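Local coordinates for DUF5610 domain-containing protein (Chromobacterium violaceum, PDB 3SJR), which is of unknown function but belongs to the DUF5610 family and folds into a bundle of helices that packs against a second copy of itself, at residues M101-M105 / F168-L172; L104-Y108 / A123-L127; Y136-C140 / Q156-L160. All coordinates share one frame; numbering follows the deposited sequence.

Contact 1: residues M101-M105 / F168-L172; sequences MEILM and FEERL
Glu-102 and Arg-171 form a salt bridge between helix 92-110 and the end part of helix 151-171. NE of Arg-171 donates to OE1 of Glu-102 over 2.7 Å, with an N-H...O angle of 150°. The oxygen lies close to the guanidinium plane, at its edge. It receives the bond on its syn side, but tilted well out of the carboxylate plane. The carboxylate is turned, so its plane stands 41° from that of the guanidinium. Glu-102 bends at chi2, which swings its acid group over to Arg-171.

One turn on, Met-105 and Arg-171 reach toward each other, and the CE methyl lies against NH2. SE of Met-105 is 4.2 Å from CD2 of Leu-172 and 4.3 Å from CZ of Phe-168. Both methionines here are selenomethionines. Met-101 is the other half of the grip on Phe-168: its CB is 3.7 Å from CE1. Its SE stands 4.7 Å from the ring centroid, an oblique Met-aromatic contact. CG of Phe-168 lies opposite the backbone N (chi1 -156°), and this sends the ring between the two helices.

Further out, Val-81 of a loop touches both Glu-102 and Arg-171. Phe-168 also packs on Ala-128 of helix 117-145, and Met-101 on Ile-70 of the second subunit.

The contact therefore has two chemistries. An aromatic and selenium-bearing patch lies beside an ion pair. The Met-105 side chain joins them, with SE on the apolar side and CE on the guanidinium. The guanidinium would probably favour the ionised form of Glu-102.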
HETATM    1  N   MSE A 101       2.183  -3.840   6.366  1.00 79.96           N
HETATM    2  CA  MSE A 101       1.692  -5.080   6.915  1.00 79.85           C
HETATM    3  C   MSE A 101       1.248  -4.899   8.348  1.00 80.73           C
HETATM    4  O   MSE A 101       0.390  -5.650   8.832  1.00 81.34           O
HETATM    5  CB  MSE A 101       2.747  -6.162   6.762  1.00 78.78           C
HETATM    6  CG  MSE A 101       2.911  -6.527   5.296  1.00 80.45           C
HETATM    7 SE   MSE A 101       4.395  -7.670   4.805  1.00 84.88          SE
HETATM    8  CE  MSE A 101       5.758  -6.652   5.702  1.00 84.33           C
ATOM      9  N   GLU A 102       1.805  -3.876   9.000  1.00 81.44           N
ATOM     10  CA  GLU A 102       1.478  -3.541  10.378  1.00 82.44           C
ATOM     11  C   GLU A 102       0.051  -3.098  10.467  1.00 82.97           C
ATOM     12  O   GLU A 102      -0.703  -3.574  11.320  1.00 83.48           O
ATOM     13  CB  GLU A 102       2.380  -2.423  10.901  1.00 84.01           C
ATOM     14  CG  GLU A 102       3.721  -2.904  11.439  1.00 85.48           C
ATOM     15  CD  GLU A 102       3.572  -3.836  12.634  1.00 87.74           C
ATOM     16  OE1 GLU A 102       3.994  -5.010  12.489  1.00 87.40           O
ATOM     17  OE2 GLU A 102       3.019  -3.406  13.687  1.00 87.69           O
ATOM     18  N   ILE A 103      -0.310  -2.180   9.578  1.00 83.11           N
ATOM     19  CA  ILE A 103      -1.651  -1.615   9.537  1.00 84.39           C
ATOM     20  C   ILE A 103      -2.660  -2.736   9.307  1.00 83.58           C
ATOM     21  O   ILE A 103      -3.653  -2.869  10.040  1.00 84.54           O
ATOM     22  CB  ILE A 103      -1.809  -0.579   8.395  1.00 85.52           C
ATOM     23  CG1 ILE A 103      -0.634   0.413   8.334  1.00 86.00           C
ATOM     24  CG2 ILE A 103      -3.160   0.113   8.490  1.00 87.52           C
ATOM     25  CD1 ILE A 103      -0.646   1.508   9.369  1.00 88.06           C
ATOM     26  N   LEU A 104      -2.382  -3.547   8.291  1.00 81.96           N
ATOM     27  CA  LEU A 104      -3.216  -4.690   7.953  1.00 81.17           C
ATOM     28  C   LEU A 104      -3.442  -5.588   9.160  1.00 81.09           C
ATOM     29  O   LEU A 104      -4.585  -5.852   9.531  1.00 82.09           O
ATOM     30  CB  LEU A 104      -2.621  -5.453   6.775  1.00 79.67           C
ATOM     31  CG  LEU A 104      -2.617  -4.616   5.491  1.00 79.76           C
ATOM     32  CD1 LEU A 104      -2.246  -5.458   4.287  1.00 78.41           C
ATOM     33  CD2 LEU A 104      -3.962  -3.929   5.254  1.00 80.51           C
HETATM   34  N   MSE A 105      -2.363  -6.017   9.800  1.00 80.22           N
HETATM   35  CA  MSE A 105      -2.511  -6.765  11.031  1.00 80.96           C
HETATM   36  C   MSE A 105      -3.347  -6.010  12.064  1.00 82.67           C
HETATM   37  O   MSE A 105      -4.284  -6.579  12.626  1.00 83.44           O
HETATM   38  CB  MSE A 105      -1.158  -7.097  11.614  1.00 80.37           C
HETATM   39  CG  MSE A 105      -1.226  -8.140  12.676  1.00 82.26           C
HETATM   40 SE   MSE A 105       0.555  -8.824  12.974  1.00 88.90          SE
HETATM   41  CE  MSE A 105       1.389  -7.203  13.701  1.00 88.33           C
ATOM     42  N   PHE A 168       9.439  -9.690   8.717  1.00 73.36           N
ATOM     43  CA  PHE A 168       8.125 -10.010   9.243  1.00 73.85           C
ATOM     44  C   PHE A 168       8.142 -11.214  10.168  1.00 76.41           C
ATOM     45  O   PHE A 168       7.468 -11.211  11.192  1.00 77.53           O
ATOM     46  CB  PHE A 168       7.089 -10.207   8.140  1.00 71.96           C
ATOM     47  CG  PHE A 168       5.676  -9.963   8.609  1.00 73.08           C
ATOM     48  CD1 PHE A 168       5.245  -8.669   8.918  1.00 73.45           C
ATOM     49  CD2 PHE A 168       4.787 -11.024   8.787  1.00 75.39           C
ATOM     50  CE1 PHE A 168       3.951  -8.431   9.378  1.00 74.02           C
ATOM     51  CE2 PHE A 168       3.486 -10.802   9.241  1.00 75.35           C
ATOM     52  CZ  PHE A 168       3.066  -9.499   9.539  1.00 74.94           C
ATOM     53  N   GLU A 169       8.923 -12.230   9.818  1.00 78.09           N
ATOM     54  CA  GLU A 169       9.055 -13.399  10.668  1.00 81.45           C
ATOM     55  C   GLU A 169       9.499 -12.935  12.025  1.00 82.95           C
ATOM     56  O   GLU A 169       8.998 -13.396  13.039  1.00 84.85           O
ATOM     57  CB  GLU A 169      10.067 -14.395  10.097  1.00 83.72           C
ATOM     58  CG  GLU A 169       9.548 -15.257   8.943  1.00 86.32           C
ATOM     59  CD  GLU A 169      10.680 -16.007   8.218  1.00 93.98           C
ATOM     60  OE1 GLU A 169      11.212 -16.987   8.799  1.00 99.45           O
ATOM     61  OE2 GLU A 169      11.040 -15.627   7.066  1.00 94.32           O
ATOM     62  N   GLU A 170      10.426 -11.990  12.033  1.00 82.75           N
ATOM     63  CA  GLU A 170      10.982 -11.481  13.278  1.00 85.26           C
ATOM     64  C   GLU A 170       9.952 -10.687  14.057  1.00 84.60           C
ATOM     65  O   GLU A 170       9.816 -10.827  15.261  1.00 86.69           O
ATOM     66  CB  GLU A 170      12.207 -10.615  12.998  1.00 85.61           C
ATOM     67  CG  GLU A 170      13.486 -11.387  12.699  1.00 87.80           C
ATOM     68  CD  GLU A 170      14.738 -10.549  12.919  1.00 90.09           C
ATOM     69  OE1 GLU A 170      14.618  -9.320  13.131  1.00 89.72           O
ATOM     70  OE2 GLU A 170      15.848 -11.119  12.890  1.00 93.12           O
ATOM     71  N   ARG A 171       9.221  -9.850  13.345  1.00 82.13           N
ATOM     72  CA  ARG A 171       8.189  -9.056  13.955  1.00 82.44           C
ATOM     73  C   ARG A 171       7.198  -9.945  14.692  1.00 84.03           C
ATOM     74  O   ARG A 171       6.789  -9.622  15.810  1.00 85.98           O
ATOM     75  CB  ARG A 171       7.475  -8.239  12.881  1.00 79.46           C
ATOM     76  CG  ARG A 171       6.089  -7.780  13.254  1.00 79.10           C
ATOM     77  CD  ARG A 171       6.182  -6.667  14.234  1.00 82.62           C
ATOM     78  NE  ARG A 171       4.871  -6.239  14.695  1.00 83.99           N
ATOM     79  CZ  ARG A 171       4.333  -6.593  15.855  1.00 86.74           C
ATOM     80  NH1 ARG A 171       4.977  -7.404  16.692  1.00 89.59           N
ATOM     81  NH2 ARG A 171       3.141  -6.129  16.174  1.00 87.54           N
ATOM     82  N   LEU A 172       6.829 -11.067  14.071  1.00 83.80           N
ATOM     83  CA  LEU A 172       5.813 -11.967  14.631  1.00 85.50           C
ATOM     84  C   LEU A 172       6.246 -12.631  15.907  1.00 89.85           C
ATOM     85  O   LEU A 172       5.420 -13.169  16.630  1.00 91.72           O
ATOM     86  CB  LEU A 172       5.411 -13.044  13.637  1.00 84.32           C
ATOM     87  CG  LEU A 172       4.654 -12.551  12.406  1.00 81.31           C
ATOM     88  CD1 LEU A 172       4.540 -13.680  11.412  1.00 81.18           C
ATOM     89  CD2 LEU A 172       3.287 -11.993  12.766  1.00 80.24           C
TER

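Contact 2: residues L104-Y108 / A123-L127; sequences LMELY and AFAPL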
ATOM      1  N   LEU A 104      -2.382  -3.547   8.291  1.00 81.96           N
ATOM      2  CA  LEU A 104      -3.216  -4.690   7.953  1.00 81.17           C
ATOM      3  C   LEU A 104      -3.442  -5.588   9.160  1.00 81.09           C
ATOM      4  O   LEU A 104      -4.585  -5.852   9.531  1.00 82.09           O
ATOM      5  CB  LEU A 104      -2.621  -5.453   6.775  1.00 79.67           C
ATOM      6  CG  LEU A 104      -2.617  -4.616   5.491  1.00 79.76           C
ATOM      7  CD1 LEU A 104      -2.246  -5.458   4.287  1.00 78.41           C
ATOM      8  CD2 LEU A 104      -3.962  -3.929   5.254  1.00 80.51           C
HETATM    9  N   MSE A 105      -2.363  -6.017   9.800  1.00 80.22           N
HETATM   10  CA  MSE A 105      -2.511  -6.765  11.031  1.00 80.96           C
HETATM   11  C   MSE A 105      -3.347  -6.010  12.064  1.00 82.67           C
HETATM   12  O   MSE A 105      -4.284  -6.579  12.626  1.00 83.44           O
HETATM   13  CB  MSE A 105      -1.158  -7.097  11.614  1.00 80.37           C
HETATM   14  CG  MSE A 105      -1.226  -8.140  12.676  1.00 82.26           C
HETATM   15 SE   MSE A 105       0.555  -8.824  12.974  1.00 88.90          SE
HETATM   16  CE  MSE A 105       1.389  -7.203  13.701  1.00 88.33           C
ATOM     17  N   GLU A 106      -3.012  -4.738  12.303  1.00 83.34           N
ATOM     18  CA  GLU A 106      -3.665  -3.980  13.351  1.00 85.30           C
ATOM     19  C   GLU A 106      -5.164  -4.004  13.139  1.00 86.46           C
ATOM     20  O   GLU A 106      -5.920  -4.261  14.075  1.00 87.44           O
ATOM     21  CB  GLU A 106      -3.136  -2.539  13.440  1.00 86.58           C
ATOM     22  CG  GLU A 106      -3.986  -1.567  14.332  1.00 89.28           C
ATOM     23  CD  GLU A 106      -4.190  -2.033  15.799  1.00 91.29           C
ATOM     24  OE1 GLU A 106      -3.734  -3.139  16.173  1.00 90.23           O
ATOM     25  OE2 GLU A 106      -4.826  -1.287  16.589  1.00 93.26           O
ATOM     26  N   LEU A 107      -5.581  -3.757  11.901  1.00 86.55           N
ATOM     27  CA  LEU A 107      -7.000  -3.729  11.560  1.00 88.16           C
ATOM     28  C   LEU A 107      -7.617  -5.133  11.605  1.00 87.91           C
ATOM     29  O   LEU A 107      -8.782  -5.298  11.960  1.00 89.62           O
ATOM     30  CB  LEU A 107      -7.222  -3.064  10.198  1.00 88.28           C
ATOM     31  CG  LEU A 107      -8.676  -2.868   9.747  1.00 90.77           C
ATOM     32  CD1 LEU A 107      -9.393  -1.837  10.610  1.00 94.23           C
ATOM     33  CD2 LEU A 107      -8.788  -2.506   8.263  1.00 91.28           C
ATOM     34  N   TYR A 108      -6.835  -6.142  11.251  1.00 86.43           N
ATOM     35  CA  TYR A 108      -7.289  -7.508  11.372  1.00 86.51           C
ATOM     36  C   TYR A 108      -7.664  -7.745  12.830  1.00 88.53           C
ATOM     37  O   TYR A 108      -8.725  -8.295  13.123  1.00 89.71           O
ATOM     38  CB  TYR A 108      -6.179  -8.447  10.924  1.00 84.45           C
ATOM     39  CG  TYR A 108      -6.573  -9.890  10.755  1.00 83.45           C
ATOM     40  CD1 TYR A 108      -7.461 -10.279   9.757  1.00 83.14           C
ATOM     41  CD2 TYR A 108      -6.019 -10.875  11.560  1.00 82.67           C
ATOM     42  CE1 TYR A 108      -7.810 -11.615   9.578  1.00 83.27           C
ATOM     43  CE2 TYR A 108      -6.361 -12.223  11.389  1.00 83.33           C
ATOM     44  CZ  TYR A 108      -7.258 -12.585  10.397  1.00 83.42           C
ATOM     45  OH  TYR A 108      -7.605 -13.911  10.232  1.00 83.73           O
ATOM     46  N   ALA A 123      -3.201 -16.772  13.155  1.00 88.14           N
ATOM     47  CA  ALA A 123      -4.041 -16.691  11.983  1.00 85.86           C
ATOM     48  C   ALA A 123      -3.468 -15.735  10.947  1.00 81.94           C
ATOM     49  O   ALA A 123      -3.390 -16.095   9.777  1.00 81.21           O
ATOM     50  CB  ALA A 123      -5.457 -16.303  12.360  1.00 86.88           C
ATOM     51  N   PHE A 124      -3.049 -14.537  11.364  1.00 79.75           N
ATOM     52  CA  PHE A 124      -2.611 -13.512  10.408  1.00 75.99           C
ATOM     53  C   PHE A 124      -1.324 -13.878   9.661  1.00 75.38           C
ATOM     54  O   PHE A 124      -1.163 -13.547   8.479  1.00 73.38           O
ATOM     55  CB  PHE A 124      -2.468 -12.128  11.067  1.00 74.88           C
ATOM     56  CG  PHE A 124      -2.295 -11.006  10.070  1.00 70.39           C
ATOM     57  CD1 PHE A 124      -3.393 -10.479   9.394  1.00 67.77           C
ATOM     58  CD2 PHE A 124      -1.034 -10.514   9.768  1.00 66.50           C
ATOM     59  CE1 PHE A 124      -3.241  -9.476   8.458  1.00 62.75           C
ATOM     60  CE2 PHE A 124      -0.877  -9.521   8.834  1.00 61.74           C
ATOM     61  CZ  PHE A 124      -1.979  -9.006   8.181  1.00 61.84           C
ATOM     62  N   ALA A 125      -0.415 -14.557  10.358  1.00 77.54           N
ATOM     63  CA  ALA A 125       0.890 -14.920   9.809  1.00 77.47           C
ATOM     64  C   ALA A 125       0.832 -15.561   8.406  1.00 77.34           C
ATOM     65  O   ALA A 125       1.404 -15.008   7.465  1.00 76.00           O
ATOM     66  CB  ALA A 125       1.668 -15.796  10.793  1.00 80.14           C
ATOM     67  N   PRO A 126       0.126 -16.699   8.239  1.00 79.25           N
ATOM     68  CA  PRO A 126       0.190 -17.277   6.910  1.00 79.14           C
ATOM     69  C   PRO A 126      -0.471 -16.403   5.840  1.00 77.15           C
ATOM     70  O   PRO A 126       0.033 -16.332   4.705  1.00 76.30           O
ATOM     71  CB  PRO A 126      -0.539 -18.606   7.070  1.00 82.28           C
ATOM     72  CG  PRO A 126      -1.406 -18.430   8.224  1.00 83.05           C
ATOM     73  CD  PRO A 126      -0.697 -17.512   9.144  1.00 82.05           C
ATOM     74  N   LEU A 127      -1.566 -15.728   6.183  1.00 76.64           N
ATOM     75  CA  LEU A 127      -2.213 -14.859   5.198  1.00 75.05           C
ATOM     76  C   LEU A 127      -1.220 -13.792   4.758  1.00 73.00           C
ATOM     77  O   LEU A 127      -1.156 -13.438   3.579  1.00 72.37           O
ATOM     78  CB  LEU A 127      -3.511 -14.228   5.729  1.00 75.27           C
ATOM     79  CG  LEU A 127      -4.570 -15.197   6.287  1.00 78.24           C
ATOM     80  CD1 LEU A 127      -5.763 -14.497   6.911  1.00 77.75           C
ATOM     81  CD2 LEU A 127      -5.041 -16.185   5.229  1.00 79.99           C
TER
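The hydroxyl oxygen of Tyr-108 is met by two apolar groups of segment 123-127. CB of Ala-123 is 3.9 Å from OH, near the plane of the ring at its edge. CD1 of Leu-127 is 3.8 Å from OH, and the Leu-127 side chain crosses the tyrosine at about a right angle. No hydrogen bond runs between the two segments.

Phe-124 is the main partner on helix 117-145. Its side chain and that of Tyr-108 pass one another, pointing opposite ways. The ring centroids are 5.2 Å apart and the planes meet at 52°, so the pair is oblique. Phe-124 CD1 lies over one face of the tyrosine, offset toward the rim, while Tyr-108 CE2 lies at the edge of the phenylalanine. Both side chains place CG opposite their backbone N (chi1 near -169° in each), and each ring points across to the other helix.

The face of Phe-124 rests on the backbone of helix 92-110. CA of Met-105 stands 3.8 Å from the ring centroid, 15° off the normal, a CH-pi contact. The Met-105 side chain continues across the ring, with CB 3.7 Å from CE2, and its SE makes an oblique Met-aromatic contact. Leu-104 adds CB, 3.9 Å from CZ.

The segment axes come within 10.9 Å and run mainly antiparallel. Helix 117-145 is kinked at Pro-126, just after Phe-124. Outside the pair, His-112 meets the Tyr-108 ring edge-to-face, and Ile-70 of the second subunit packs on Leu-104 and Phe-124.

Cohesion across this contact thus rests on dispersion, CH-pi and Met-aromatic attraction, without help from any hydrogen bond between the segments.

Contact 3: residues Y136-C140 / Q156-L160; sequences YQEAC and QLQGL
Tyr-136 lays its ring obliquely across Leu-157, with CE1 3.5 Å from CG of the leucine. The two residues belong to neighbouring arms of an antiparallel helical hairpin, helix 117-145 followed by helix 151-171. The short segments run at 171° to each other, and their axes approach to 11.3 Å.

The tyrosine ring reaches over because its CG is turned away from the backbone N, at chi1 175°. Its OH then comes alongside Gln-158, 3.7 Å from CB. CA and CB of Gln-158 come nearest.

Leu-157 meets both the tyrosine and the next turn of helix 117-145. Its CD2 touches SG of Cys-140 and more loosely meets CB of Ala-139. The contact is mainly apolar, and no hydrogen bond links the two segments.

Tyr-149, in the loop joining the two helices, touches both Tyr-136 and Cys-140. The second subunit also comes in here: its Leu-61 packs on Ala-139 and its Leu-62 on Leu-157.

Cys-140 serves two neighbours: its SG lies 3.7 Å from Leu-157 CD2 and also sits over one face of the Tyr-136 ring, offset toward the rim.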
ATOM      1  N   TYR A 136       4.285 -10.270  -4.799  1.00 68.98           N
ATOM      2  CA  TYR A 136       5.530 -10.420  -5.532  1.00 69.58           C
ATOM      3  C   TYR A 136       5.311 -11.017  -6.933  1.00 71.20           C
ATOM      4  O   TYR A 136       5.770 -10.460  -7.933  1.00 71.26           O
ATOM      5  CB  TYR A 136       6.499 -11.279  -4.713  1.00 70.22           C
ATOM      6  CG  TYR A 136       7.788 -11.607  -5.430  1.00 72.01           C
ATOM      7  CD1 TYR A 136       8.816 -10.681  -5.487  1.00 72.40           C
ATOM      8  CD2 TYR A 136       7.975 -12.844  -6.060  1.00 73.80           C
ATOM      9  CE1 TYR A 136       9.993 -10.973  -6.146  1.00 75.29           C
ATOM     10  CE2 TYR A 136       9.156 -13.144  -6.721  1.00 74.66           C
ATOM     11  CZ  TYR A 136      10.155 -12.203  -6.758  1.00 76.01           C
ATOM     12  OH  TYR A 136      11.331 -12.446  -7.407  1.00 78.55           O
ATOM     13  N   GLN A 137       4.592 -12.140  -7.004  1.00 72.32           N
ATOM     14  CA  GLN A 137       4.360 -12.805  -8.285  1.00 74.37           C
ATOM     15  C   GLN A 137       3.669 -11.903  -9.299  1.00 75.09           C
ATOM     16  O   GLN A 137       3.988 -11.902 -10.495  1.00 77.02           O
ATOM     17  CB  GLN A 137       3.533 -14.033  -8.067  1.00 75.11           C
ATOM     18  CG  GLN A 137       4.264 -15.061  -7.299  1.00 75.54           C
ATOM     19  CD  GLN A 137       3.384 -16.211  -6.965  1.00 75.59           C
ATOM     20  OE1 GLN A 137       2.288 -16.337  -7.507  1.00 76.39           O
ATOM     21  NE2 GLN A 137       3.839 -17.054  -6.057  1.00 75.30           N
ATOM     22  N   GLU A 138       2.730 -11.117  -8.801  1.00 74.24           N
ATOM     23  CA  GLU A 138       2.049 -10.151  -9.629  1.00 74.97           C
ATOM     24  C   GLU A 138       2.980  -9.015 -10.050  1.00 74.10           C
ATOM     25  O   GLU A 138       3.004  -8.649 -11.224  1.00 75.62           O
ATOM     26  CB  GLU A 138       0.802  -9.632  -8.915  1.00 74.65           C
ATOM     27  CG  GLU A 138      -0.217 -10.721  -8.671  1.00 77.28           C
ATOM     28  CD  GLU A 138      -1.623 -10.232  -8.868  1.00 81.53           C
ATOM     29  OE1 GLU A 138      -2.097  -9.427  -8.021  1.00 82.55           O
ATOM     30  OE2 GLU A 138      -2.250 -10.656  -9.869  1.00 84.17           O
ATOM     31  N   ALA A 139       3.754  -8.476  -9.107  1.00 71.94           N
ATOM     32  CA  ALA A 139       4.719  -7.419  -9.428  1.00 71.91           C
ATOM     33  C   ALA A 139       5.712  -7.861 -10.527  1.00 73.65           C
ATOM     34  O   ALA A 139       6.130  -7.062 -11.367  1.00 74.33           O
ATOM     35  CB  ALA A 139       5.451  -6.972  -8.191  1.00 70.03           C
ATOM     36  N   CYS A 140       6.054  -9.147 -10.530  1.00 74.28           N
ATOM     37  CA  CYS A 140       6.987  -9.670 -11.496  1.00 76.25           C
ATOM     38  C   CYS A 140       6.323  -9.767 -12.853  1.00 78.03           C
ATOM     39  O   CYS A 140       6.921  -9.406 -13.862  1.00 79.66           O
ATOM     40  CB  CYS A 140       7.526 -11.026 -11.038  1.00 77.20           C
ATOM     41  SG  CYS A 140       8.712 -10.946  -9.639  1.00 77.04           S
ATOM     42  N   GLN A 156      17.003  -7.371  -7.516  1.00 88.20           N
ATOM     43  CA  GLN A 156      16.778  -6.377  -6.481  1.00 86.88           C
ATOM     44  C   GLN A 156      15.417  -6.590  -5.843  1.00 83.23           C
ATOM     45  O   GLN A 156      15.260  -6.461  -4.632  1.00 82.52           O
ATOM     46  CB  GLN A 156      16.887  -4.967  -7.055  1.00 88.19           C
ATOM     47  CG  GLN A 156      16.836  -3.851  -6.007  1.00 89.70           C
ATOM     48  CD  GLN A 156      17.514  -2.575  -6.485  1.00 94.25           C
ATOM     49  OE1 GLN A 156      16.923  -1.492  -6.439  1.00 95.32           O
ATOM     50  NE2 GLN A 156      18.759  -2.699  -6.955  1.00 96.41           N
ATOM     51  N   LEU A 157      14.438  -6.928  -6.667  1.00 81.16           N
ATOM     52  CA  LEU A 157      13.084  -7.103  -6.188  1.00 77.91           C
ATOM     53  C   LEU A 157      13.003  -8.369  -5.358  1.00 76.93           C
ATOM     54  O   LEU A 157      12.417  -8.377  -4.284  1.00 75.75           O
ATOM     55  CB  LEU A 157      12.124  -7.154  -7.362  1.00 77.51           C
ATOM     56  CG  LEU A 157      10.712  -7.632  -7.070  1.00 76.68           C
ATOM     57  CD1 LEU A 157      10.073  -6.714  -6.059  1.00 76.69           C
ATOM     58  CD2 LEU A 157       9.887  -7.691  -8.355  1.00 77.02           C
ATOM     59  N   GLN A 158      13.614  -9.435  -5.857  1.00 77.62           N
ATOM     60  CA  GLN A 158      13.749 -10.675  -5.101  1.00 77.02           C
ATOM     61  C   GLN A 158      14.365 -10.436  -3.720  1.00 76.20           C
ATOM     62  O   GLN A 158      13.797 -10.819  -2.704  1.00 75.23           O
ATOM     63  CB  GLN A 158      14.580 -11.684  -5.890  1.00 79.40           C
ATOM     64  CG  GLN A 158      14.895 -12.922  -5.129  1.00 80.88           C
ATOM     65  CD  GLN A 158      15.742 -13.865  -5.928  1.00 85.44           C
ATOM     66  OE1 GLN A 158      16.969 -13.909  -5.765  1.00 88.24           O
ATOM     67  NE2 GLN A 158      15.104 -14.622  -6.815  1.00 85.52           N
ATOM     68  N   GLY A 159      15.518  -9.785  -3.691  1.00 76.68           N
ATOM     69  CA  GLY A 159      16.202  -9.517  -2.433  1.00 76.82           C
ATOM     70  C   GLY A 159      15.288  -8.833  -1.442  1.00 74.01           C
ATOM     71  O   GLY A 159      15.337  -9.106  -0.241  1.00 74.20           O
ATOM     72  N   LEU A 160      14.437  -7.962  -1.973  1.00 71.57           N
ATOM     73  CA  LEU A 160      13.501  -7.196  -1.183  1.00 69.29           C
ATOM     74  C   LEU A 160      12.427  -8.076  -0.564  1.00 67.90           C
ATOM     75  O   LEU A 160      12.126  -7.942   0.625  1.00 68.34           O
ATOM     76  CB  LEU A 160      12.865  -6.112  -2.032  1.00 68.04           C
ATOM     77  CG  LEU A 160      11.888  -5.237  -1.264  1.00 66.59           C
ATOM     78  CD1 LEU A 160      12.588  -4.621  -0.059  1.00 67.14           C
ATOM     79  CD2 LEU A 160      11.287  -4.176  -2.188  1.00 65.47           C
TER

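Contacts 1 and 2 adjoin, with centres 7 Å apart. They share Leu-104 and Met-105 of helix 92-110. Phe-168 CZ of contact 1 meets Phe-124 CE2 of contact 2 at 4.0 Å, and Leu-172 CD1 meets Ala-125 CB at 3.6 Å, so helices 92-110, 117-145 and 151-171 come together there. Contact 3 joins the last two of these helices, across the centre of the fold from the other two contacts. Its centre is about 18 Å from that of contact 1 and 21 Å from that of contact 2, and it touches neither. In sequence, both its segments fall between the two segments of contact 1 and follow contact 2. All three contacts touch the second subunit.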